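Local structure of periplasmic solute binding protein (4RY1) at residues 118-123 and 157-162; 24-29 and 33-38. The protein probably binds a sugar in the periplasm and delivers it to an ABC-type transporter, as a member of the bacterial solute-binding protein 1 family. All coordinates share one frame; numbering follows the deposited sequence. Where two conformers were deposited one is given.

Interaction 1. Residues 118-123 and 157-162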
loop_
_atom_site.group_PDB
_atom_site.type_symbol
_atom_site.label_atom_id
_atom_site.label_comp_id
_atom_site.label_asym_id
_atom_site.label_seq_id
_atom_site.Cartn_x
_atom_site.Cartn_y
_atom_site.Cartn_z
ATOM N N ARG A 118 -1.765 -5.459 3.823
ATOM C CA ARG A 118 -1.834 -6.351 2.664
ATOM C C ARG A 118 -2.745 -7.548 2.993
ATOM O O ARG A 118 -2.579 -8.194 4.026
ATOM C CB ARG A 118 -0.457 -6.911 2.299
ATOM C CG ARG A 118 0.547 -5.954 1.691
ATOM C CD ARG A 118 0.240 -5.672 0.237
ATOM N NE ARG A 118 1.271 -4.852 -0.399
ATOM C CZ ARG A 118 1.284 -4.500 -1.674
ATOM N NH1 ARG A 118 0.344 -4.899 -2.511
ATOM N NH2 ARG A 118 2.244 -3.699 -2.115
ATOM N N SER A 119 -3.685 -7.860 2.113
ATOM C CA SER A 119 -4.516 -9.047 2.277
ATOM C C SER A 119 -4.980 -9.540 0.911
ATOM O O SER A 119 -4.870 -8.848 -0.090
ATOM C CB SER A 119 -5.655 -8.783 3.252
ATOM O OG SER A 119 -6.476 -7.713 2.818
ATOM N N MET A 120 -5.406 -10.794 0.867
ATOM C CA MET A 120 -5.937 -11.360 -0.360
ATOM C C MET A 120 -7.376 -10.943 -0.635
ATOM O O MET A 120 -8.248 -11.017 0.239
ATOM C CB MET A 120 -5.854 -12.876 -0.303
ATOM C CG MET A 120 -4.437 -13.375 -0.450
ATOM S SD MET A 120 -3.668 -13.044 -2.056
ATOM C CE MET A 120 -2.225 -14.085 -1.841
ATOM N N ILE A 121 -7.624 -10.563 -1.878
ATOM C CA ILE A 121 -8.951 -10.290 -2.400
ATOM C C ILE A 121 -9.120 -11.326 -3.517
ATOM O O ILE A 121 -8.292 -11.411 -4.413
ATOM C CB ILE A 121 -9.072 -8.851 -2.939
ATOM C CG1 ILE A 121 -8.800 -7.861 -1.812
ATOM C CG2 ILE A 121 -10.440 -8.633 -3.570
ATOM C CD1 ILE A 121 -9.920 -7.803 -0.813
ATOM N N TYR A 122 -10.182 -12.119 -3.454
ATOM C CA TYR A 122 -10.411 -13.188 -4.405
ATOM C C TYR A 122 -11.716 -13.008 -5.144
ATOM O O TYR A 122 -12.685 -12.480 -4.598
ATOM C CB TYR A 122 -10.436 -14.538 -3.688
ATOM C CG TYR A 122 -9.142 -15.010 -3.079
ATOM C CD1 TYR A 122 -7.969 -15.089 -3.841
ATOM C CD2 TYR A 122 -9.090 -15.452 -1.746
ATOM C CE1 TYR A 122 -6.790 -15.587 -3.296
ATOM C CE2 TYR A 122 -7.913 -15.945 -1.196
ATOM C CZ TYR A 122 -6.763 -16.008 -1.955
ATOM O OH TYR A 122 -5.590 -16.525 -1.429
ATOM N N ASN A 123 -11.730 -13.505 -6.380
ATOM C CA ASN A 123 -12.931 -13.565 -7.200
ATOM C C ASN A 123 -13.629 -14.890 -6.909
ATOM O O ASN A 123 -13.216 -15.965 -7.367
ATOM C CB ASN A 123 -12.604 -13.457 -8.685
ATOM C CG ASN A 123 -13.853 -13.341 -9.540
ATOM O OD1 ASN A 123 -14.835 -14.046 -9.294
ATOM N ND2 ASN A 123 -13.843 -12.433 -10.515
ATOM N N TYR A 157 -5.943 -18.047 -13.394
ATOM C CA TYR A 157 -4.923 -18.078 -12.345
ATOM C C TYR A 157 -5.534 -17.713 -10.998
ATOM O O TYR A 157 -6.363 -16.804 -10.927
ATOM C CB TYR A 157 -3.808 -17.064 -12.624
ATOM C CG TYR A 157 -3.016 -17.279 -13.898
ATOM C CD1 TYR A 157 -3.505 -16.841 -15.118
ATOM C CD2 TYR A 157 -1.781 -17.905 -13.877
ATOM C CE1 TYR A 157 -2.778 -17.015 -16.290
ATOM C CE2 TYR A 157 -1.037 -18.091 -15.044
ATOM C CZ TYR A 157 -1.547 -17.646 -16.247
ATOM O OH TYR A 157 -0.796 -17.804 -17.376
ATOM N N PRO A 158 -5.075 -18.375 -9.930
ATOM C CA PRO A 158 -5.474 -18.000 -8.565
ATOM C C PRO A 158 -5.254 -16.534 -8.202
ATOM O O PRO A 158 -6.045 -15.943 -7.452
ATOM C CB PRO A 158 -4.561 -18.885 -7.698
ATOM C CG PRO A 158 -4.406 -20.119 -8.513
ATOM C CD PRO A 158 -4.309 -19.644 -9.931
ATOM N N LEU A 159 -4.173 -15.982 -8.734
ATOM C CA LEU A 159 -3.626 -14.704 -8.277
ATOM C C LEU A 159 -2.974 -13.939 -9.427
ATOM O O LEU A 159 -2.250 -14.527 -10.233
ATOM C CB LEU A 159 -2.589 -15.010 -7.190
ATOM C CG LEU A 159 -1.845 -13.887 -6.481
ATOM C CD1 LEU A 159 -2.840 -12.995 -5.774
ATOM C CD2 LEU A 159 -0.786 -14.432 -5.520
ATOM N N GLY A 160 -3.229 -12.628 -9.492
ATOM C CA GLY A 160 -2.537 -11.747 -10.430
ATOM C C GLY A 160 -1.415 -10.986 -9.752
ATOM O O GLY A 160 -1.049 -11.225 -8.601
ATOM N N VAL A 161 -0.839 -10.081 -10.528
ATOM C CA VAL A 161 0.249 -9.235 -10.120
ATOM C C VAL A 161 -0.268 -7.826 -10.348
ATOM O O VAL A 161 -0.586 -7.451 -11.474
ATOM C CB VAL A 161 1.510 -9.513 -10.951
ATOM C CG1 VAL A 161 2.654 -8.586 -10.577
ATOM C CG2 VAL A 161 1.952 -10.970 -10.765
ATOM N N ALA A 162 -0.401 -7.074 -9.258
ATOM C CA ALA A 162 -1.224 -5.872 -9.207
ATOM C C ALA A 162 -0.793 -4.746 -10.151
ATOM O O ALA A 162 -1.638 -3.967 -10.605
ATOM C CB ALA A 162 -1.270 -5.372 -7.773
#

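Interaction 2. Residues 24-29 and 33-38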
loop_
_atom_site.group_PDB
_atom_site.type_symbol
_atom_site.label_atom_id
_atom_site.label_comp_id
_atom_site.label_asym_id
_atom_site.label_seq_id
_atom_site.Cartn_x
_atom_site.Cartn_y
_atom_site.Cartn_z
ATOM N N ASN A 24 -14.883 22.182 0.878
ATOM C CA ASN A 24 -16.012 23.101 0.883
ATOM C C ASN A 24 -16.677 23.199 2.266
ATOM O O ASN A 24 -17.091 24.299 2.696
ATOM C CB ASN A 24 -17.047 22.741 -0.198
ATOM C CG ASN A 24 -16.566 23.121 -1.583
ATOM O OD1 ASN A 24 -15.994 24.198 -1.785
ATOM N ND2 ASN A 24 -16.790 22.247 -2.549
ATOM N N ALA A 25 -16.816 22.059 2.941
ATOM C CA ALA A 25 -17.376 22.056 4.295
ATOM C C ALA A 25 -16.445 22.813 5.248
ATOM O O ALA A 25 -16.902 23.566 6.109
ATOM C CB ALA A 25 -17.632 20.619 4.748
ATOM N N PHE A 26 -15.140 22.628 5.082
ATOM C CA PHE A 26 -14.178 23.375 5.896
ATOM C C PHE A 26 -14.320 24.875 5.707
ATOM O O PHE A 26 -14.294 25.630 6.686
ATOM C CB PHE A 26 -12.750 22.930 5.554
ATOM C CG PHE A 26 -11.683 23.718 6.257
ATOM C CD1 PHE A 26 -11.360 23.476 7.579
ATOM C CD2 PHE A 26 -10.999 24.729 5.594
ATOM C CE1 PHE A 26 -10.358 24.206 8.219
ATOM C CE2 PHE A 26 -10.040 25.473 6.249
ATOM C CZ PHE A 26 -9.706 25.197 7.554
ATOM N N GLN A 27 -14.470 25.292 4.455
ATOM C CA GLN A 27 -14.620 26.716 4.134
ATOM C C GLN A 27 -15.903 27.316 4.710
ATOM O O GLN A 27 -15.916 28.452 5.163
ATOM C CB GLN A 27 -14.466 26.938 2.628
ATOM C CG GLN A 27 -12.999 26.753 2.201
ATOM C CD GLN A 27 -12.695 27.108 0.770
ATOM O OE1 GLN A 27 -11.835 27.940 0.500
ATOM N NE2 GLN A 27 -13.381 26.502 -0.136
ATOM N N LYS A 28 -16.971 26.542 4.703
ATOM C CA LYS A 28 -18.225 26.972 5.334
ATOM C C LYS A 28 -18.036 27.233 6.827
ATOM O O LYS A 28 -18.536 28.223 7.362
ATOM C CB LYS A 28 -19.311 25.909 5.117
ATOM C CG LYS A 28 -20.679 26.241 5.640
ATOM C CD LYS A 28 -21.705 25.245 5.119
ATOM C CE LYS A 28 -23.096 25.533 5.663
ATOM N NZ LYS A 28 -23.135 25.577 7.153
ATOM N N ALA A 29 -17.275 26.359 7.469
ATOM C CA ALA A 29 -17.028 26.428 8.920
ATOM C C ALA A 29 -15.978 27.490 9.244
ATOM O O ALA A 29 -15.912 27.959 10.367
ATOM C CB ALA A 29 -16.572 25.077 9.468
ATOM N N ILE A 33 -10.745 31.544 5.575
ATOM C CA ILE A 33 -9.608 30.777 5.065
ATOM C C ILE A 33 -9.849 30.327 3.607
ATOM O O ILE A 33 -10.850 29.688 3.308
ATOM C CB ILE A 33 -9.286 29.552 5.950
ATOM C CG1 ILE A 33 -9.009 29.958 7.403
ATOM C CG2 ILE A 33 -8.055 28.836 5.389
ATOM C CD1 ILE A 33 -8.808 28.821 8.386
ATOM N N THR A 34 -8.918 30.683 2.734
ATOM C CA THR A 34 -8.930 30.292 1.323
ATOM C C THR A 34 -8.154 28.985 1.203
ATOM O O THR A 34 -7.041 28.901 1.703
ATOM C CB THR A 34 -8.280 31.387 0.430
ATOM O OG1 THR A 34 -9.138 32.532 0.383
ATOM C CG2 THR A 34 -8.043 30.895 -0.998
ATOM N N VAL A 35 -8.732 27.995 0.529
ATOM C CA VAL A 35 -8.049 26.708 0.297
ATOM C C VAL A 35 -7.884 26.511 -1.195
ATOM O O VAL A 35 -8.864 26.528 -1.944
ATOM C CB VAL A 35 -8.782 25.487 0.883
ATOM C CG1 VAL A 35 -8.001 24.216 0.604
ATOM C CG2 VAL A 35 -8.996 25.674 2.380
ATOM N N LYS A 36 -6.639 26.353 -1.626
ATOM C CA LYS A 36 -6.324 26.074 -3.016
ATOM C C LYS A 36 -6.010 24.618 -3.191
ATOM O O LYS A 36 -5.018 24.108 -2.679
ATOM C CB LYS A 36 -5.143 26.907 -3.448
ATOM C CG LYS A 36 -5.449 28.378 -3.368
ATOM C CD LYS A 36 -5.866 28.932 -4.710
ATOM C CE LYS A 36 -6.480 30.312 -4.553
ATOM N NZ LYS A 36 -7.936 30.306 -4.857
ATOM N N ALA A 37 -6.894 23.942 -3.905
ATOM C CA ALA A 37 -6.760 22.515 -4.138
ATOM C C ALA A 37 -5.825 22.283 -5.315
ATOM O O ALA A 37 -5.968 22.893 -6.382
ATOM C CB ALA A 37 -8.115 21.890 -4.385
ATOM N N GLU A 38 -4.887 21.373 -5.103
ATOM C CA GLU A 38 -3.869 21.015 -6.090
ATOM C C GLU A 38 -3.756 19.491 -6.151
ATOM O O GLU A 38 -2.885 18.878 -5.550
ATOM C CB GLU A 38 -2.516 21.627 -5.738
ATOM C CG GLU A 38 -2.552 23.139 -5.620
ATOM C CD GLU A 38 -1.222 23.777 -5.286
ATOM O OE1 GLU A 38 -0.239 23.072 -4.994
ATOM O OE2 GLU A 38 -1.206 25.020 -5.278
HETATM O O HOH W 1 -10.932 29.096 -1.491
#

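Interaction 1. Residues 118-123 and 157-162
The thioether end of M120 lies across the isobutyl fork of L159, the two side chains crossing at about a right angle, and this small apolar touch carries most of the contact between strand residues 118-123 and the irregular segment 157-162. The sulfur does the closest touching: M120 SD lies 3.8 Å from L159 CD1. The terminal methyl follows it, with M120 CE 4.0 Å from L159 CD2, so the thioether end spans both branches of the leucine fork. M120 gets there by a bend: its CG stands beside the backbone N (chi1 -73°) and the chain kinks again at chi2 (-65°), which carries the sulfur over to the leucine although its CB does not point at the loop. L159 answers with CG anti to its own N (chi1 -179°), stretching its fork out from the loop. M120 was modelled in two conformers, so the details hold for one of them.

Two residues along the strand, Y122 brings its ring up to the loop backbone. P158 O sits at the ring's edge, near its plane, with Y122 CD1 4.2 Å from P158 O, a loose approach. Within the strand, M120 CB rests over one face of the same ring, 3.6 Å above its plane and offset toward the rim.

The buried contact sets the C-terminal end of strand 107-123 against the loop between helices 138-152 and 169-183, through side chains. Y122 also stacks on Y134, P158 packs on A144 and F148 of helix 138-152, and M120 reaches L174 of helix 169-183, while M120 and Y122 pair through their backbones with G269 and E267.

Interaction 2. Residues 24-29 and 33-38
Helix 13-29 and strand 33-40 are the second and third elements of a right-handed beta-alpha-beta unit that starts with strand 3-10, and F26 and Q27 near the end of the helix meet I33 and V35 where the new strand begins. The axes of the two short segments run nearly antiparallel, at 167°, and come within 8.6 Å of each other. F26 supplies the apolar half. With CG anti to its N, the ring is directed at the strand and touches two side chains: F26 CZ is 3.8 Å from I33 CD1, and F26 CD2 is 3.9 Å from V35 CG2. I33 CG2 comes in at the ring's edge, in its plane, 4.0 Å from F26 CE2.

Q27 supplies the polar half. Extended beyond CG, it lays its amide oxygen by the strand, where V35 N donates to Q27 OE1 at 3.1 Å. The donor stands above the carbonyl plane, 43° out of it, and the N-H...O angle is 148°, so the bond is bent. The single N-H of V35 is shared with water 1, V35 N lying 3.2 Å from the water oxygen. That water sits only 2.5 Å from Q27 OE1, too short for comfort, so its position is doubtful.

F26 also packs on L305 of helix 299-310, and A25 and A29 touch F308 there. The strand pairs in parallel with strand 3-10, T34 and K36 bonding to I5.

In the fold
Interaction 2 comes first along the chain and interaction 1 follows it, yet they lie on opposite sides of the chain's centre: their centres are 39 Å apart and their nearest atoms about 23 Å, with nothing touching. Both reach the same mixed sheet, interaction 2 through strand 33-40 and interaction 1 through strand 107-123. The centre of interaction 1 is about 14 Å from the centre of the chain, that of interaction 2 about 28 Å. A glycerol, probably from the crystallisation liquor, lies about 4 Å from the side chain of M120; such molecules often mark pockets. Interaction 2 belongs to the beta-alpha-beta unit at the N-terminal end of the chain.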